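Long-range contacts in hemolysin (Streptococcus suis, PDB 3HVN), which probably binds cholesterol in host cell membranes and assembles there into oligomeric pores that lyse the cell: residues D36-F41 and P239-K244; L44-Q49 and I260-P265; L52-E57 and N112-N117; N87-A92 and P373-S378. The protein carries 1 engineered substitution. One frame throughout, in Å; residues are numbered along the deposited sequence.

Contact 1 (D36-F41 and P239-K244); sequences DINQYF and PESPSK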
# COMPACT_ATOMS: atom_id res chain seq x y z
N ASP A 36 33.05 -1.15 -38.44
CA ASP A 36 32.85 -1.92 -37.21
C ASP A 36 31.63 -1.40 -36.45
O ASP A 36 31.40 -0.19 -36.38
CB ASP A 36 34.10 -1.86 -36.33
CG ASP A 36 34.06 -2.86 -35.20
OD1 ASP A 36 33.15 -3.72 -35.19
OD2 ASP A 36 34.93 -2.80 -34.31
N ILE A 37 30.86 -2.32 -35.88
CA ILE A 37 29.65 -1.97 -35.15
C ILE A 37 29.96 -1.37 -33.78
O ILE A 37 29.39 -0.35 -33.39
CB ILE A 37 28.73 -3.20 -34.98
CG1 ILE A 37 28.00 -3.51 -36.29
CG2 ILE A 37 27.73 -2.97 -33.87
CD1 ILE A 37 28.89 -4.04 -37.39
N ASN A 38 30.86 -2.02 -33.05
CA ASN A 38 31.26 -1.56 -31.73
C ASN A 38 31.64 -0.09 -31.72
O ASN A 38 31.32 0.64 -30.78
CB ASN A 38 32.41 -2.41 -31.18
CG ASN A 38 32.02 -3.86 -30.96
OD1 ASN A 38 30.96 -4.31 -31.42
ND2 ASN A 38 32.86 -4.60 -30.25
N GLN A 39 32.33 0.34 -32.77
CA GLN A 39 32.73 1.73 -32.91
C GLN A 39 31.51 2.64 -32.98
O GLN A 39 31.44 3.68 -32.32
CB GLN A 39 33.61 1.92 -34.15
CG GLN A 39 34.90 1.12 -34.11
CD GLN A 39 35.59 1.06 -35.45
OE1 GLN A 39 35.00 1.38 -36.48
NE2 GLN A 39 36.86 0.65 -35.45
N TYR A 40 30.53 2.25 -33.80
CA TYR A 40 29.29 3.00 -33.92
C TYR A 40 28.54 3.01 -32.60
O TYR A 40 27.98 4.04 -32.20
CB TYR A 40 28.41 2.42 -35.03
CG TYR A 40 27.07 3.10 -35.16
CD1 TYR A 40 26.97 4.41 -35.62
CD2 TYR A 40 25.89 2.44 -34.82
CE1 TYR A 40 25.75 5.04 -35.74
CE2 TYR A 40 24.66 3.06 -34.94
CZ TYR A 40 24.60 4.36 -35.40
OH TYR A 40 23.38 4.98 -35.52
N PHE A 41 28.53 1.87 -31.91
CA PHE A 41 27.91 1.81 -30.59
C PHE A 41 28.60 2.75 -29.61
O PHE A 41 27.95 3.41 -28.81
CB PHE A 41 27.91 0.38 -30.05
CG PHE A 41 26.64 -0.37 -30.32
CD1 PHE A 41 25.52 -0.18 -29.53
CD2 PHE A 41 26.56 -1.27 -31.37
CE1 PHE A 41 24.35 -0.87 -29.77
CE2 PHE A 41 25.39 -1.96 -31.62
CZ PHE A 41 24.28 -1.76 -30.82
N PRO A 239 26.69 -9.65 -22.69
CA PRO A 239 27.47 -9.62 -23.93
C PRO A 239 28.76 -8.81 -23.77
O PRO A 239 28.70 -7.62 -23.45
CB PRO A 239 26.53 -8.92 -24.92
CG PRO A 239 25.17 -9.16 -24.38
CD PRO A 239 25.32 -9.14 -22.89
N GLU A 240 29.90 -9.46 -23.99
CA GLU A 240 31.18 -8.78 -23.92
C GLU A 240 31.24 -7.65 -24.94
O GLU A 240 31.95 -6.66 -24.75
CB GLU A 240 32.32 -9.77 -24.18
CG GLU A 240 32.32 -10.97 -23.25
CD GLU A 240 33.28 -12.06 -23.70
OE1 GLU A 240 33.85 -11.93 -24.80
OE2 GLU A 240 33.47 -13.04 -22.95
N SER A 241 30.48 -7.80 -26.02
CA SER A 241 30.45 -6.80 -27.08
C SER A 241 29.16 -6.88 -27.89
O SER A 241 28.58 -7.95 -28.06
CB SER A 241 31.65 -6.97 -28.01
OG SER A 241 32.87 -6.81 -27.30
N PRO A 242 28.69 -5.72 -28.38
CA PRO A 242 27.53 -5.67 -29.27
C PRO A 242 27.71 -6.62 -30.44
O PRO A 242 26.75 -7.23 -30.91
CB PRO A 242 27.54 -4.22 -29.77
CG PRO A 242 28.20 -3.46 -28.67
CD PRO A 242 29.24 -4.38 -28.11
N SER A 243 28.95 -6.76 -30.90
CA SER A 243 29.28 -7.71 -31.95
C SER A 243 29.00 -9.13 -31.46
O SER A 243 28.43 -9.94 -32.19
CB SER A 243 30.75 -7.58 -32.35
OG SER A 243 31.61 -7.79 -31.24
N LYS A 244 29.40 -9.42 -30.23
CA LYS A 244 29.11 -10.71 -29.61
C LYS A 244 27.61 -10.91 -29.52
O LYS A 244 27.11 -12.03 -29.63
CB LYS A 244 29.74 -10.80 -28.22
CG LYS A 244 29.35 -12.05 -27.45
CD LYS A 244 29.70 -11.94 -25.98
CE LYS A 244 29.15 -13.12 -25.19
NZ LYS A 244 29.36 -12.96 -23.73
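Two helix beginnings meet here: the start of helix 37-43 lies against the first turn of helix 242-245. The backbones come nearest at Asn38 and Pro242, whose CA atoms are 6.1 Å apart. Proline suits a first turn, since its restricted phi is already helical and no backbone acceptor in a preceding turn awaits its missing N-H. The side chains of Pro242 and Phe41 run past each other in opposite directions, and Pro242 CB lies over one face of the Phe41 ring, 3.9 Å from its centroid and 27° off the normal, a CH-pi contact displaced toward the rim. Ile37 CG2 lies at the edge of the same ring, in its plane, and also touches Pro242 CB at 4.3 Å. Leu255, Val368, Lys369 and, from strand 266-274, Pro266 add to the surroundings of this apolar patch. Beside it, Asn38 has CG anti to its carbonyl carbon (chi1 -64°), which carries the amide across obliquely to Pro242. Its OD1 accepts a weak, bent hydrogen bond of 3.2 Å from Ser243 N. Ser241 holds the N-cap position but does not cap: its OG bonds instead to Glu240 O, at 2.7 Å and above the carbonyl plane. In this cholesterol-dependent cytolysin, an amide oxygen from another helix thus serves one N-H at a helix start, where the partial positive charge would suit an acceptor.

Contact 2 (L44-Q49 and I260-P265); sequences LTYEPQ and ITDEVP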
# COMPACT_ATOMS: atom_id res chain seq x y z
N LEU A 44 27.57 6.18 -30.44
CA LEU A 44 26.19 6.46 -30.05
C LEU A 44 26.14 7.38 -28.83
O LEU A 44 26.62 7.02 -27.75
CB LEU A 44 25.44 5.16 -29.75
CG LEU A 44 25.06 4.30 -30.96
CD1 LEU A 44 24.42 2.99 -30.50
CD2 LEU A 44 24.13 5.06 -31.89
N THR A 45 25.56 8.56 -29.00
CA THR A 45 25.48 9.54 -27.93
C THR A 45 24.03 9.85 -27.56
O THR A 45 23.41 10.75 -28.12
CB THR A 45 26.19 10.85 -28.31
OG1 THR A 45 27.55 10.57 -28.67
CG2 THR A 45 26.16 11.83 -27.15
N TYR A 46 23.50 9.10 -26.60
CA TYR A 46 22.14 9.31 -26.12
C TYR A 46 22.10 9.40 -24.60
O TYR A 46 23.08 9.11 -23.93
CB TYR A 46 21.22 8.19 -26.61
CG TYR A 46 21.64 6.81 -26.17
CD1 TYR A 46 21.32 6.33 -24.90
CD2 TYR A 46 22.35 5.97 -27.02
CE1 TYR A 46 21.70 5.06 -24.50
CE2 TYR A 46 22.74 4.70 -26.62
CZ TYR A 46 22.41 4.26 -25.36
OH TYR A 46 22.79 3.00 -24.96
N GLU A 47 20.95 9.81 -24.07
CA GLU A 47 20.77 9.91 -22.63
C GLU A 47 19.71 8.92 -22.15
O GLU A 47 18.51 9.20 -22.19
CB GLU A 47 20.39 11.34 -22.23
CG GLU A 47 19.44 12.03 -23.20
CD GLU A 47 19.40 13.53 -23.01
OE1 GLU A 47 20.19 14.05 -22.19
OE2 GLU A 47 18.58 14.20 -23.68
N PRO A 48 20.17 7.74 -21.68
CA PRO A 48 19.33 6.61 -21.28
C PRO A 48 18.24 6.98 -20.27
O PRO A 48 17.08 6.63 -20.47
CB PRO A 48 20.33 5.66 -20.63
CG PRO A 48 21.63 5.97 -21.28
CD PRO A 48 21.60 7.45 -21.52
N GLN A 49 18.62 7.68 -19.21
CA GLN A 49 17.67 8.01 -18.15
C GLN A 49 16.58 8.98 -18.63
O GLN A 49 15.42 8.85 -18.25
CB GLN A 49 18.40 8.60 -16.94
CG GLN A 49 17.49 8.95 -15.77
CD GLN A 49 16.81 7.73 -15.16
OE1 GLN A 49 17.00 6.60 -15.62
NE2 GLN A 49 16.03 7.95 -14.12
N ILE A 260 17.48 1.19 -35.47
CA ILE A 260 18.58 1.56 -34.59
C ILE A 260 19.15 2.93 -34.96
O ILE A 260 19.61 3.13 -36.08
CB ILE A 260 19.70 0.52 -34.61
CG1 ILE A 260 19.19 -0.84 -34.12
CG2 ILE A 260 20.88 0.98 -33.76
CD1 ILE A 260 20.26 -1.90 -34.03
N THR A 261 19.10 3.86 -34.01
CA THR A 261 19.58 5.21 -34.25
C THR A 261 20.06 5.84 -32.94
O THR A 261 19.85 5.28 -31.86
CB THR A 261 18.46 6.10 -34.84
OG1 THR A 261 17.71 5.35 -35.80
CG2 THR A 261 19.06 7.34 -35.51
N ASP A 262 20.71 6.99 -33.04
CA ASP A 262 21.13 7.73 -31.86
C ASP A 262 19.90 8.34 -31.19
O ASP A 262 20.00 9.00 -30.15
CB ASP A 262 22.13 8.82 -32.23
CG ASP A 262 22.87 9.37 -31.02
OD1 ASP A 262 22.79 8.74 -29.94
OD2 ASP A 262 23.55 10.41 -31.16
N GLU A 263 18.74 8.10 -31.79
CA GLU A 263 17.47 8.57 -31.25
C GLU A 263 16.67 7.42 -30.65
O GLU A 263 15.81 7.63 -29.80
CB GLU A 263 16.65 9.27 -32.35
CG GLU A 263 17.13 10.67 -32.69
CD GLU A 263 16.79 11.67 -31.60
OE1 GLU A 263 15.75 11.49 -30.93
OE2 GLU A 263 17.55 12.65 -31.43
N VAL A 264 16.96 6.21 -31.11
CA VAL A 264 16.27 5.02 -30.62
C VAL A 264 17.26 3.90 -30.28
O VAL A 264 17.41 2.95 -31.05
CB VAL A 264 15.24 4.49 -31.64
CG1 VAL A 264 14.40 3.38 -31.03
CG2 VAL A 264 14.35 5.63 -32.13
N PRO A 265 17.94 4.03 -29.13
CA PRO A 265 18.92 3.05 -28.66
C PRO A 265 18.32 1.66 -28.45
O PRO A 265 17.16 1.55 -28.05
CB PRO A 265 19.38 3.64 -27.32
CG PRO A 265 18.28 4.58 -26.93
CD PRO A 265 17.88 5.19 -28.23
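The ring of Tyr46 is the platform of this contact, and Pro265 crosses it obliquely over one face. Tyr46 CG sits between its backbone N and carbonyl carbon, the crowded position, and this swings the ring to meet the proline. Pro265 CB stands over the centre of that face, 3.6 Å from the centroid of the Tyr46 ring and only 12° off the normal. That is a well-centred CH-pi contact, for which the compact aliphatic ring of proline is suited. The carboxylate of Asp262 approaches the same ring differently: OD1 comes to the edge, near the ring plane and 4.0 Å from Tyr46 CD2, with the two flat groups turned 67° apart. Asp262 CG is anti to its backbone N (chi1 -164°), which lays the acid along the backbone of Thr45. There Asp262 OD1 is 2.9 Å from Thr45 N and 2.8 Å from Thr45 O. Thr45 itself turns its hydroxyl to Ser43 O. Leu44 CD2 rests 4.0 Å from Asp262 CA, a branched apolar end fitted against backbone. Tyr46 and Pro265 meet each other and Phe367, so the two loops of this cytolysin, one following helix 37-43 and the other leading into strand 266-274, come together against strand 359-367. The chemistry implies an aromatic-proline cluster with an acid group at its rim that, so close to a carbonyl oxygen, may carry a proton.

Contact 3 (L52-E57 and N112-N117); sequences LTNEGE and NLLDNN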
# COMPACT_ATOMS: atom_id res chain seq x y z
N LEU A 52 13.85 7.32 -20.62
CA LEU A 52 13.03 6.39 -19.87
C LEU A 52 12.37 7.10 -18.69
O LEU A 52 12.39 6.60 -17.56
CB LEU A 52 13.87 5.21 -19.37
CG LEU A 52 14.52 4.32 -20.42
CD1 LEU A 52 15.46 3.31 -19.77
CD2 LEU A 52 13.46 3.60 -21.25
N THR A 53 11.80 8.27 -18.96
CA THR A 53 11.23 9.10 -17.91
C THR A 53 9.71 9.23 -18.02
O THR A 53 9.16 9.31 -19.12
CB THR A 53 11.86 10.51 -17.91
OG1 THR A 53 13.27 10.40 -17.71
CG2 THR A 53 11.26 11.37 -16.82
N ASN A 54 9.04 9.26 -16.87
CA ASN A 54 7.60 9.44 -16.82
C ASN A 54 7.20 10.57 -15.87
O ASN A 54 7.15 10.38 -14.65
CB ASN A 54 6.90 8.14 -16.42
CG ASN A 54 6.79 7.16 -17.58
OD1 ASN A 54 6.95 7.54 -18.74
ND2 ASN A 54 6.50 5.91 -17.26
N GLU A 55 6.92 11.73 -16.44
CA GLU A 55 6.48 12.89 -15.66
C GLU A 55 5.00 12.79 -15.35
O GLU A 55 4.40 11.72 -15.46
CB GLU A 55 6.77 14.18 -16.43
CG GLU A 55 6.10 14.25 -17.79
CD GLU A 55 6.29 15.60 -18.46
OE1 GLU A 55 6.70 16.56 -17.78
OE2 GLU A 55 6.01 15.70 -19.68
N GLY A 56 4.40 13.92 -14.96
CA GLY A 56 2.98 13.97 -14.68
C GLY A 56 2.67 14.29 -13.23
O GLY A 56 2.79 13.43 -12.36
N GLU A 57 2.26 15.53 -12.99
CA GLU A 57 1.86 15.95 -11.65
C GLU A 57 0.36 16.21 -11.57
O GLU A 57 -0.38 15.42 -10.97
CB GLU A 57 2.66 17.18 -11.21
CG GLU A 57 2.78 18.26 -12.26
CD GLU A 57 3.53 19.48 -11.76
OE1 GLU A 57 3.82 19.54 -10.54
OE2 GLU A 57 3.83 20.38 -12.57
N ASN A 112 7.39 2.71 -26.45
CA ASN A 112 6.83 1.37 -26.34
C ASN A 112 7.43 0.62 -25.16
O ASN A 112 6.71 0.12 -24.30
CB ASN A 112 7.05 0.59 -27.64
CG ASN A 112 6.05 0.95 -28.72
OD1 ASN A 112 4.97 1.46 -28.43
ND2 ASN A 112 6.41 0.70 -29.97
N LEU A 113 8.76 0.56 -25.12
CA LEU A 113 9.46 -0.03 -23.99
C LEU A 113 9.09 0.69 -22.70
O LEU A 113 8.99 0.07 -21.64
CB LEU A 113 10.98 0.03 -24.20
CG LEU A 113 11.84 -0.31 -22.98
CD1 LEU A 113 11.57 -1.72 -22.50
CD2 LEU A 113 13.31 -0.11 -23.29
N LEU A 114 8.89 2.00 -22.80
CA LEU A 114 8.54 2.80 -21.64
C LEU A 114 7.16 2.44 -21.10
O LEU A 114 6.94 2.44 -19.89
CB LEU A 114 8.60 4.29 -21.99
CG LEU A 114 8.42 5.26 -20.82
CD1 LEU A 114 9.38 4.91 -19.69
CD2 LEU A 114 8.63 6.70 -21.28
N ASP A 115 6.23 2.14 -22.00
CA ASP A 115 4.86 1.80 -21.61
C ASP A 115 4.69 0.29 -21.42
O ASP A 115 3.58 -0.23 -21.58
CB ASP A 115 3.86 2.32 -22.65
CG ASP A 115 3.73 3.83 -22.62
OD1 ASP A 115 4.31 4.46 -21.71
OD2 ASP A 115 3.04 4.38 -23.50
N ASN A 116 5.77 -0.39 -21.09
CA ASN A 116 5.75 -1.83 -20.87
C ASN A 116 5.17 -2.59 -22.07
O ASN A 116 4.61 -3.68 -21.92
CB ASN A 116 4.97 -2.17 -19.60
CG ASN A 116 5.27 -3.57 -19.09
OD1 ASN A 116 6.07 -4.30 -19.67
ND2 ASN A 116 4.63 -3.95 -17.99
N ASN A 117 5.31 -2.00 -23.25
CA ASN A 117 4.86 -2.62 -24.49
C ASN A 117 5.92 -2.47 -25.58
O ASN A 117 5.66 -1.85 -26.61
CB ASN A 117 3.54 -2.01 -24.94
CG ASN A 117 2.86 -2.82 -26.02
OD1 ASN A 117 3.19 -3.99 -26.25
ND2 ASN A 117 1.89 -2.21 -26.70
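The flat side-chain group of this contact is the carboxamide of Asn54, which Leu114 meets tip to tip: Leu114 CD1 stands obliquely off one side of the amide plane, 4.0 Å from Asn54 CG. Leu114 CG is anti to its backbone N (chi1 -172°), which extends the forked end out of the helix and across to the other segment. Its two methyls divide the work there, Leu114 CD1 lying 3.8 Å from Leu52 C, and CD2 lying 3.4 Å from Thr53 O. Leucine suits the place because one side chain can cover several backbone groups and an amide at once. Leu52 CD2 and Leu113 CD2 add a purely apolar touch at 4.2 Å. Thr53 points away, its hydroxyl bonded to Gln49 O. Just beyond Leu114 the helix ends in a Schellman motif, with Asn117 N bonded to Asn112 O at 2.7 Å and Asn116 N to Leu113 O. Asn116 takes the positive phi that the motif needs, one that asparagine tolerates well, and its side chain reaches Tyr363. Strand 53-54 runs parallel to strand 376-401, bonding to it through Leu52 and Asn54, and Leu114 also meets Ile376 of that strand, so helix 111-114 packs against strands 53-54 and 376-401.

Contact 4 (N87-A92 and P373-S378); sequences NSADIA and PAQILS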
# COMPACT_ATOMS: atom_id res chain seq x y z
N ASN A 87 12.08 4.86 -9.51
CA ASN A 87 13.15 4.68 -10.48
C ASN A 87 13.66 3.25 -10.42
O ASN A 87 14.35 2.87 -9.48
CB ASN A 87 14.29 5.66 -10.20
CG ASN A 87 15.20 5.86 -11.39
OD1 ASN A 87 15.23 5.04 -12.31
ND2 ASN A 87 15.95 6.95 -11.38
N SER A 88 13.31 2.44 -11.42
CA SER A 88 13.66 1.03 -11.39
C SER A 88 13.78 0.38 -12.77
O SER A 88 13.09 0.77 -13.71
CB SER A 88 12.64 0.25 -10.55
OG SER A 88 12.91 -1.14 -10.58
N ALA A 89 14.66 -0.61 -12.87
CA ALA A 89 14.85 -1.34 -14.12
C ALA A 89 14.21 -2.72 -14.04
O ALA A 89 14.41 -3.57 -14.91
CB ALA A 89 16.33 -1.47 -14.43
N ASP A 90 13.43 -2.95 -12.98
CA ASP A 90 12.72 -4.20 -12.80
C ASP A 90 11.25 -4.02 -13.16
O ASP A 90 10.46 -3.53 -12.36
CB ASP A 90 12.85 -4.70 -11.36
CG ASP A 90 12.21 -6.06 -11.15
OD1 ASP A 90 12.16 -6.85 -12.12
OD2 ASP A 90 11.75 -6.34 -10.02
N ILE A 91 10.89 -4.43 -14.38
CA ILE A 91 9.52 -4.24 -14.87
C ILE A 91 8.65 -5.46 -14.60
O ILE A 91 8.88 -6.54 -15.16
CB ILE A 91 9.51 -3.93 -16.37
CG1 ILE A 91 10.47 -2.79 -16.70
CG2 ILE A 91 8.10 -3.60 -16.83
CD1 ILE A 91 10.53 -2.44 -18.17
N ALA A 92 7.64 -5.29 -13.75
CA ALA A 92 6.69 -6.36 -13.47
C ALA A 92 5.63 -6.42 -14.56
O ALA A 92 4.98 -5.41 -14.85
CB ALA A 92 6.05 -6.15 -12.11
N PRO A 373 21.75 -0.86 -16.87
CA PRO A 373 20.38 -1.22 -16.52
C PRO A 373 19.40 -0.14 -16.97
O PRO A 373 19.53 1.02 -16.56
CB PRO A 373 20.41 -1.29 -15.00
CG PRO A 373 21.83 -1.56 -14.66
CD PRO A 373 22.64 -0.84 -15.69
N ALA A 374 18.44 -0.51 -17.81
CA ALA A 374 17.43 0.43 -18.29
C ALA A 374 16.45 0.77 -17.18
O ALA A 374 15.39 0.16 -17.06
CB ALA A 374 16.69 -0.15 -19.49
N GLN A 375 16.82 1.76 -16.36
CA GLN A 375 16.00 2.15 -15.22
C GLN A 375 14.91 3.14 -15.60
O GLN A 375 15.19 4.33 -15.81
CB GLN A 375 16.87 2.73 -14.11
CG GLN A 375 17.81 1.73 -13.46
CD GLN A 375 18.56 2.32 -12.28
OE1 GLN A 375 18.43 3.51 -11.98
NE2 GLN A 375 19.35 1.49 -11.61
N ILE A 376 13.68 2.66 -15.69
CA ILE A 376 12.54 3.53 -15.92
C ILE A 376 12.29 4.40 -14.70
O ILE A 376 12.24 3.90 -13.57
CB ILE A 376 11.26 2.73 -16.25
CG1 ILE A 376 11.31 2.19 -17.69
CG2 ILE A 376 10.03 3.60 -16.07
CD1 ILE A 376 12.28 1.04 -17.88
N LEU A 377 12.14 5.70 -14.92
CA LEU A 377 11.82 6.64 -13.85
C LEU A 377 10.38 7.11 -14.02
O LEU A 377 9.89 7.23 -15.13
CB LEU A 377 12.78 7.83 -13.88
CG LEU A 377 12.51 8.94 -12.86
CD1 LEU A 377 12.48 8.39 -11.44
CD2 LEU A 377 13.54 10.05 -12.99
N SER A 378 9.72 7.38 -12.90
CA SER A 378 8.33 7.83 -12.94
C SER A 378 7.97 8.64 -11.69
O SER A 378 8.14 8.17 -10.57
CB SER A 378 7.39 6.64 -13.08
OG SER A 378 6.04 7.06 -13.23
O HOH W 1 14.38 -3.07 -17.72
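Ile376 O is gripped twice: by the backbone N of Ser88, in a hydrogen bond of 2.8 Å that is nearly straight (163°) and lies in the carbonyl plane, and by the CA-H of Asn87, with its CA at 3.3 Å. The return bond, from Ile376 N to Ser88 O, is weak and bent. Asn87 CG is anti to its backbone N (chi1 -161°), so the side chain lies across Leu377, whose CD1 touches Asn87 CB at 3.5 Å. Together these residues form an antiparallel pairing at the end of strand 73-88 and the beginning of strand 376-401, Ser88 with Ile376 being a hydrogen-bonded pair and Asn87 with Leu377 a non-hydrogen-bonded one. The pairing stops where the chain turns away: Ser88 OG accepts from Asp90 N at 3.1 Å, an ST turn, and strand 90-92 then joins strand 359-367 of the other large sheet. Serine suits this bend because its short hydroxyl can reach back to the main chain. In the other segment, Ala374 centres an inverse gamma turn. The small Ala89 lies beside it, with Ala89 CB 4.1 Å from Pro373 CB. A water donates to Ala89 O and, weakly, to Ala374 O. Ile91 CD1 crosses Ile376 CD1 at about a right angle, 3.9 Å away.

How the contacts relate
All four contacts lie on the same side of the chain's centre. Contact 3 is the buried one, contact 2 is partly buried, and contacts 1 and 4 are at the surface. Contacts 1 to 3 follow the N-terminal segments in order, helix 37-43, its trailing loop and strand 53-54, as they meet helix 242-245, the loop before strand 266-274 and helix 111-114. Contacts 3 and 4 share a sheet, since strands 53-54 and 73-88 both pair with strand 376-401, and Leu52 O probably bonds Leu377 N. Tyr40 packs on Thr261, joining contacts 1 and 2. Both set a proline on an aromatic face, beside a polar side chain, Asn38 or Asp262; leucine packing marks contact 3, backbone hydrogen bonds contact 4.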